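PDB 5FRZ: positive phenol-degradative gene regulator from Ralstonia sp. E2, which probably activates transcription of phenol-degradation genes as a sigma-54-dependent, ATP-binding regulator, its sensory domain, the part in this chain, binding phenols such as 3,4-dimethylphenol. Local coordinates for residues H125-W130 / R186-P191; R109-T114 / L129-F134. All coordinates share one frame; numbering follows the deposited sequence.

Interaction 1: residues H125-W130 / R186-P191; sequences HGEFLW and RILGKP. With 2MP (3,4-dimethylphenol), chain D.
The two central strands of the four-stranded antiparallel sheet in the phenol-sensing domain pair here, Gly126 to Leu129 against Gly189 to Arg186, and the face carrying Phe128, Trp130 and Ile187 forms one wall of the ligand pocket. Gly126 and Gly189 exchange two backbone hydrogen bonds, and Phe128 and Ile187 exchange two more, with Ile187 N to Phe128 O at 2.9 Å. Ile187 touches both aromatic side chains, with different branches. Its chi1 of 72° sends CG1 toward Phe128, 3.7 Å from CB, and turns the CG2 methyl onto the six-membered ring of Trp130, a CH-pi contact 3.5 Å from the centroid. The bound 3,4-dimethylphenol uses both rings differently: its methyl C8 stands over the centre of the Phe128 ring, 3.2 Å above the plane, whereas its hydroxyl O1 meets the edge of the indole and accepts a 2.8 Å hydrogen bond from Trp130 NE1. That bond is bent, 144° at the hydrogen. On the other face Leu129 CD2 packs 3.5 Å from Arg186 CG, with the arginine reaching on to a salt bridge with Glu176, and Leu188 CD1 touches Glu127 CG and makes an off-centre, oblique CH-pi contact with the His125 ring. The Phe128 face thus packs against one methyl and the indole N-H fixes the hydroxyl from this wall, while Glu127 and Arg186 project from the opposite face.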
# COMPACT_ATOMS: atom_id res chain seq x y z
N HIS A 125 -7.92 -20.00 20.24
CA HIS A 125 -6.52 -20.40 20.24
C HIS A 125 -6.12 -20.85 18.86
O HIS A 125 -6.58 -21.89 18.41
CB HIS A 125 -6.27 -21.54 21.23
CG HIS A 125 -4.83 -21.93 21.30
ND1 HIS A 125 -3.98 -21.45 22.27
CD2 HIS A 125 -4.09 -22.73 20.51
CE1 HIS A 125 -2.78 -21.96 22.09
NE2 HIS A 125 -2.81 -22.73 21.02
N GLY A 126 -5.25 -20.08 18.20
CA GLY A 126 -4.91 -20.35 16.81
C GLY A 126 -3.44 -20.26 16.44
O GLY A 126 -2.75 -19.29 16.79
N GLU A 127 -2.94 -21.28 15.74
CA GLU A 127 -1.56 -21.31 15.27
C GLU A 127 -1.54 -21.43 13.75
O GLU A 127 -2.28 -22.24 13.18
CB GLU A 127 -0.77 -22.46 15.90
CG GLU A 127 -0.72 -22.41 17.44
CD GLU A 127 0.06 -23.56 18.08
OE1 GLU A 127 0.75 -24.31 17.35
OE2 GLU A 127 -0.03 -23.72 19.32
N PHE A 128 -0.71 -20.63 13.09
CA PHE A 128 -0.68 -20.64 11.63
C PHE A 128 0.74 -20.60 11.06
O PHE A 128 1.66 -20.09 11.71
CB PHE A 128 -1.49 -19.46 11.07
CG PHE A 128 -2.91 -19.41 11.58
CD1 PHE A 128 -3.19 -18.92 12.86
CD2 PHE A 128 -3.96 -19.84 10.80
CE1 PHE A 128 -4.48 -18.88 13.34
CE2 PHE A 128 -5.26 -19.80 11.28
CZ PHE A 128 -5.52 -19.32 12.54
N LEU A 129 0.89 -21.14 9.84
CA LEU A 129 2.10 -20.95 9.04
C LEU A 129 1.92 -19.78 8.07
O LEU A 129 0.87 -19.62 7.47
CB LEU A 129 2.43 -22.22 8.25
CG LEU A 129 2.88 -23.47 9.01
CD1 LEU A 129 3.20 -24.62 8.04
CD2 LEU A 129 4.09 -23.16 9.87
N TRP A 130 2.96 -18.97 7.94
CA TRP A 130 3.02 -17.94 6.92
C TRP A 130 4.11 -18.29 5.93
O TRP A 130 5.28 -18.43 6.31
CB TRP A 130 3.31 -16.58 7.52
CG TRP A 130 2.10 -15.82 8.00
CD1 TRP A 130 0.79 -16.07 7.70
CD2 TRP A 130 2.11 -14.69 8.87
NE1 TRP A 130 -0.02 -15.15 8.33
CE2 TRP A 130 0.77 -14.29 9.06
CE3 TRP A 130 3.12 -13.98 9.51
CZ2 TRP A 130 0.42 -13.20 9.84
CZ3 TRP A 130 2.77 -12.89 10.30
CH2 TRP A 130 1.44 -12.52 10.46
N ARG A 186 5.75 -18.32 11.55
CA ARG A 186 4.77 -19.06 12.34
C ARG A 186 4.20 -18.16 13.43
O ARG A 186 4.94 -17.47 14.15
CB ARG A 186 5.39 -20.31 12.97
CG ARG A 186 4.48 -21.51 12.90
CD ARG A 186 4.91 -22.64 13.85
NE ARG A 186 6.35 -22.92 13.79
CZ ARG A 186 6.95 -23.67 12.87
NH1 ARG A 186 6.25 -24.26 11.90
NH2 ARG A 186 8.27 -23.85 12.93
N ILE A 187 2.88 -18.18 13.57
CA ILE A 187 2.20 -17.24 14.46
C ILE A 187 1.28 -17.93 15.45
O ILE A 187 0.78 -19.03 15.21
CB ILE A 187 1.39 -16.20 13.66
CG1 ILE A 187 0.15 -16.85 13.03
CG2 ILE A 187 2.26 -15.56 12.58
CD1 ILE A 187 -0.71 -15.86 12.24
N LEU A 188 1.06 -17.24 16.57
CA LEU A 188 0.16 -17.70 17.61
C LEU A 188 -0.76 -16.57 18.04
O LEU A 188 -0.29 -15.49 18.42
CB LEU A 188 0.95 -18.23 18.81
CG LEU A 188 0.14 -18.50 20.09
CD1 LEU A 188 -0.90 -19.59 19.89
CD2 LEU A 188 1.08 -18.83 21.24
N GLY A 189 -2.06 -16.80 17.98
CA GLY A 189 -3.01 -15.81 18.46
C GLY A 189 -3.85 -16.32 19.60
O GLY A 189 -4.36 -17.43 19.55
N LYS A 190 -4.02 -15.50 20.64
CA LYS A 190 -4.88 -15.88 21.74
C LYS A 190 -5.32 -14.65 22.51
O LYS A 190 -4.77 -13.56 22.30
CB LYS A 190 -4.16 -16.89 22.65
CG LYS A 190 -2.87 -16.42 23.21
CD LYS A 190 -2.16 -17.54 23.97
CE LYS A 190 -0.77 -17.10 24.40
NZ LYS A 190 -0.09 -18.14 25.20
N PRO A 191 -6.34 -14.81 23.38
CA PRO A 191 -6.83 -13.63 24.08
C PRO A 191 -5.74 -12.96 24.89
O PRO A 191 -4.86 -13.63 25.43
CB PRO A 191 -7.92 -14.20 25.01
CG PRO A 191 -8.38 -15.42 24.34
CD PRO A 191 -7.15 -16.00 23.71
O1 2MP D . -2.51 -14.00 7.78
C1 2MP D . -3.59 -14.07 8.66
C2 2MP D . -4.66 -13.17 8.57
C3 2MP D . -5.72 -13.26 9.46
C4 2MP D . -5.70 -14.26 10.42
C5 2MP D . -4.64 -15.13 10.48
C6 2MP D . -3.57 -15.06 9.61
C7 2MP D . -6.82 -14.43 11.43
C8 2MP D . -4.63 -16.19 11.53

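Interaction 2: residues R109-T114 / L129-F134; sequences RVTPLT and LWEDSF. With 2MP (3,4-dimethylphenol), chain D.
Arg109 to Thr111 pair with Glu131 to Leu129 in a backbone-led beta hairpin at the border of the same sheet, where strand 109-118, outermost within the chain, runs antiparallel to strand 123-131. Arg109 with Glu131 and Thr111 with Leu129 are hydrogen-bonded pairs, each joined by two bonds, among them a nearly straight one of 2.7 Å from Leu129 N to Thr111 O. Between them Val110 and Trp130 form a non-hydrogen-bonded pair, their side chains alongside each other and pointing the same way toward the ligand. Val110 CG2 lies at the edge of the indole, 4.0 Å from Trp130 CD1. The same Val110 CG2 comes within 3.4 Å of O1 of 3,4-dimethylphenol. With chi1 at -162°, CG1 is anti to the backbone N and CG2 is the branch that reaches the hydroxyl. The opposite face is more exposed. There Leu113 crosses Leu129 at about a right angle, CD2 to CG at 3.6 Å; Leu113 belongs to a classic beta bulge, where it and Thr114 both face Glu127. The guanidinium of Arg109 does not meet the Glu131 carboxylate; Arg109 NH1 instead makes a weak hydrogen bond to Lys28 O of the second subunit. Main-chain bonds therefore carry most of the cohesion, with Val110 adding an apolar neighbour beside the ligand hydroxyl, Arg109 turned to the second subunit and Glu131 exposed.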
# COMPACT_ATOMS: atom_id res chain seq x y z
N ARG A 109 0.74 -16.22 2.21
CA ARG A 109 -0.13 -17.39 2.19
C ARG A 109 -0.11 -18.14 3.52
O ARG A 109 0.96 -18.42 4.08
CB ARG A 109 0.26 -18.35 1.06
CG ARG A 109 -0.94 -18.73 0.20
CD ARG A 109 -0.68 -19.98 -0.60
NE ARG A 109 -0.86 -21.19 0.19
CZ ARG A 109 -0.81 -22.42 -0.32
NH1 ARG A 109 -0.56 -22.58 -1.62
NH2 ARG A 109 -1.00 -23.47 0.45
N VAL A 110 -1.29 -18.47 4.00
CA VAL A 110 -1.49 -19.00 5.33
C VAL A 110 -1.81 -20.47 5.29
O VAL A 110 -2.58 -20.92 4.43
CB VAL A 110 -2.65 -18.29 6.07
CG1 VAL A 110 -2.55 -18.54 7.57
CG2 VAL A 110 -2.65 -16.81 5.79
N THR A 111 -1.25 -21.21 6.24
CA THR A 111 -1.69 -22.58 6.49
C THR A 111 -2.04 -22.72 7.97
O THR A 111 -1.20 -22.52 8.84
CB THR A 111 -0.60 -23.62 6.09
OG1 THR A 111 -0.43 -23.61 4.67
CG2 THR A 111 -1.02 -25.02 6.52
N PRO A 112 -3.31 -23.04 8.26
CA PRO A 112 -3.67 -23.36 9.65
C PRO A 112 -2.97 -24.62 10.15
O PRO A 112 -2.95 -25.63 9.45
CB PRO A 112 -5.18 -23.58 9.57
CG PRO A 112 -5.62 -22.73 8.42
CD PRO A 112 -4.50 -22.84 7.41
N LEU A 113 -2.36 -24.53 11.33
CA LEU A 113 -1.89 -25.70 12.06
C LEU A 113 -3.06 -26.21 12.89
O LEU A 113 -3.66 -27.23 12.56
CB LEU A 113 -0.69 -25.38 12.96
CG LEU A 113 0.54 -24.77 12.30
CD1 LEU A 113 1.58 -24.43 13.35
CD2 LEU A 113 1.14 -25.70 11.25
N THR A 114 -3.40 -25.46 13.93
CA THR A 114 -4.54 -25.80 14.75
C THR A 114 -5.41 -24.56 15.02
O THR A 114 -4.90 -23.47 15.27
CB THR A 114 -4.10 -26.45 16.08
OG1 THR A 114 -5.24 -26.68 16.92
CG2 THR A 114 -3.10 -25.55 16.82
N LEU A 129 0.89 -21.14 9.84
CA LEU A 129 2.10 -20.95 9.04
C LEU A 129 1.92 -19.78 8.07
O LEU A 129 0.87 -19.62 7.47
CB LEU A 129 2.43 -22.22 8.25
CG LEU A 129 2.88 -23.47 9.01
CD1 LEU A 129 3.20 -24.62 8.04
CD2 LEU A 129 4.09 -23.16 9.87
N TRP A 130 2.96 -18.97 7.94
CA TRP A 130 3.02 -17.94 6.92
C TRP A 130 4.11 -18.29 5.93
O TRP A 130 5.28 -18.43 6.31
CB TRP A 130 3.31 -16.58 7.52
CG TRP A 130 2.10 -15.82 8.00
CD1 TRP A 130 0.79 -16.07 7.70
CD2 TRP A 130 2.11 -14.69 8.87
NE1 TRP A 130 -0.02 -15.15 8.33
CE2 TRP A 130 0.77 -14.29 9.06
CE3 TRP A 130 3.12 -13.98 9.51
CZ2 TRP A 130 0.42 -13.20 9.84
CZ3 TRP A 130 2.77 -12.89 10.30
CH2 TRP A 130 1.44 -12.52 10.46
N GLU A 131 3.73 -18.42 4.67
CA GLU A 131 4.70 -18.67 3.62
C GLU A 131 4.68 -17.52 2.62
O GLU A 131 3.62 -16.98 2.32
CB GLU A 131 4.41 -20.00 2.94
CG GLU A 131 4.68 -21.18 3.86
CD GLU A 131 4.37 -22.51 3.22
OE1 GLU A 131 5.23 -23.02 2.47
OE2 GLU A 131 3.27 -23.05 3.46
N ASP A 132 5.86 -17.15 2.15
CA ASP A 132 6.00 -16.07 1.17
C ASP A 132 5.48 -14.74 1.71
O ASP A 132 4.85 -13.99 0.98
CB ASP A 132 5.27 -16.43 -0.13
CG ASP A 132 6.00 -17.49 -0.94
OD1 ASP A 132 7.17 -17.77 -0.62
OD2 ASP A 132 5.40 -18.05 -1.89
N SER A 133 5.76 -14.48 2.99
CA SER A 133 5.49 -13.19 3.61
C SER A 133 6.10 -12.04 2.82
O SER A 133 7.32 -11.98 2.66
CB SER A 133 6.04 -13.16 5.04
OG SER A 133 5.31 -14.01 5.91
N PHE A 134 5.28 -11.12 2.33
CA PHE A 134 5.83 -9.99 1.60
C PHE A 134 6.72 -9.20 2.53
O PHE A 134 7.78 -8.74 2.14
CB PHE A 134 4.74 -9.08 1.01
CG PHE A 134 4.41 -7.89 1.88
CD1 PHE A 134 5.15 -6.71 1.80
CD2 PHE A 134 3.35 -7.95 2.78
CE1 PHE A 134 4.87 -5.64 2.61
CE2 PHE A 134 3.05 -6.88 3.59
CZ PHE A 134 3.81 -5.71 3.50
O1 2MP D . -2.51 -14.00 7.78
C1 2MP D . -3.59 -14.07 8.66
C2 2MP D . -4.66 -13.17 8.57
C3 2MP D . -5.72 -13.26 9.46
C4 2MP D . -5.70 -14.26 10.42
C5 2MP D . -4.64 -15.13 10.48
C6 2MP D . -3.57 -15.06 9.61
C7 2MP D . -6.82 -14.43 11.43
C8 2MP D . -4.63 -16.19 11.53

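In the fold
Interactions 1 and 2 flank strand 123-131 on its two edges, sharing Leu129 and Trp130, and their centres lie 10 Å apart. Interaction 1 is the more buried, in the middle of the sheet; interaction 2 is a surface contact near the second subunit, where Asp132 O accepts a hydrogen bond from Arg38 of that chain. Backbone bonds of Glu127 with Leu113 and Thr114 join the two, as does Phe128 packing on Val110 and Pro112. Both reach the phenol through the shared Trp130, the first adding Phe128 and Ile187, the second Val110. Trp130 also lies beside the zinc ligands Cys185 and Glu174, so the pocket and the metal site adjoin.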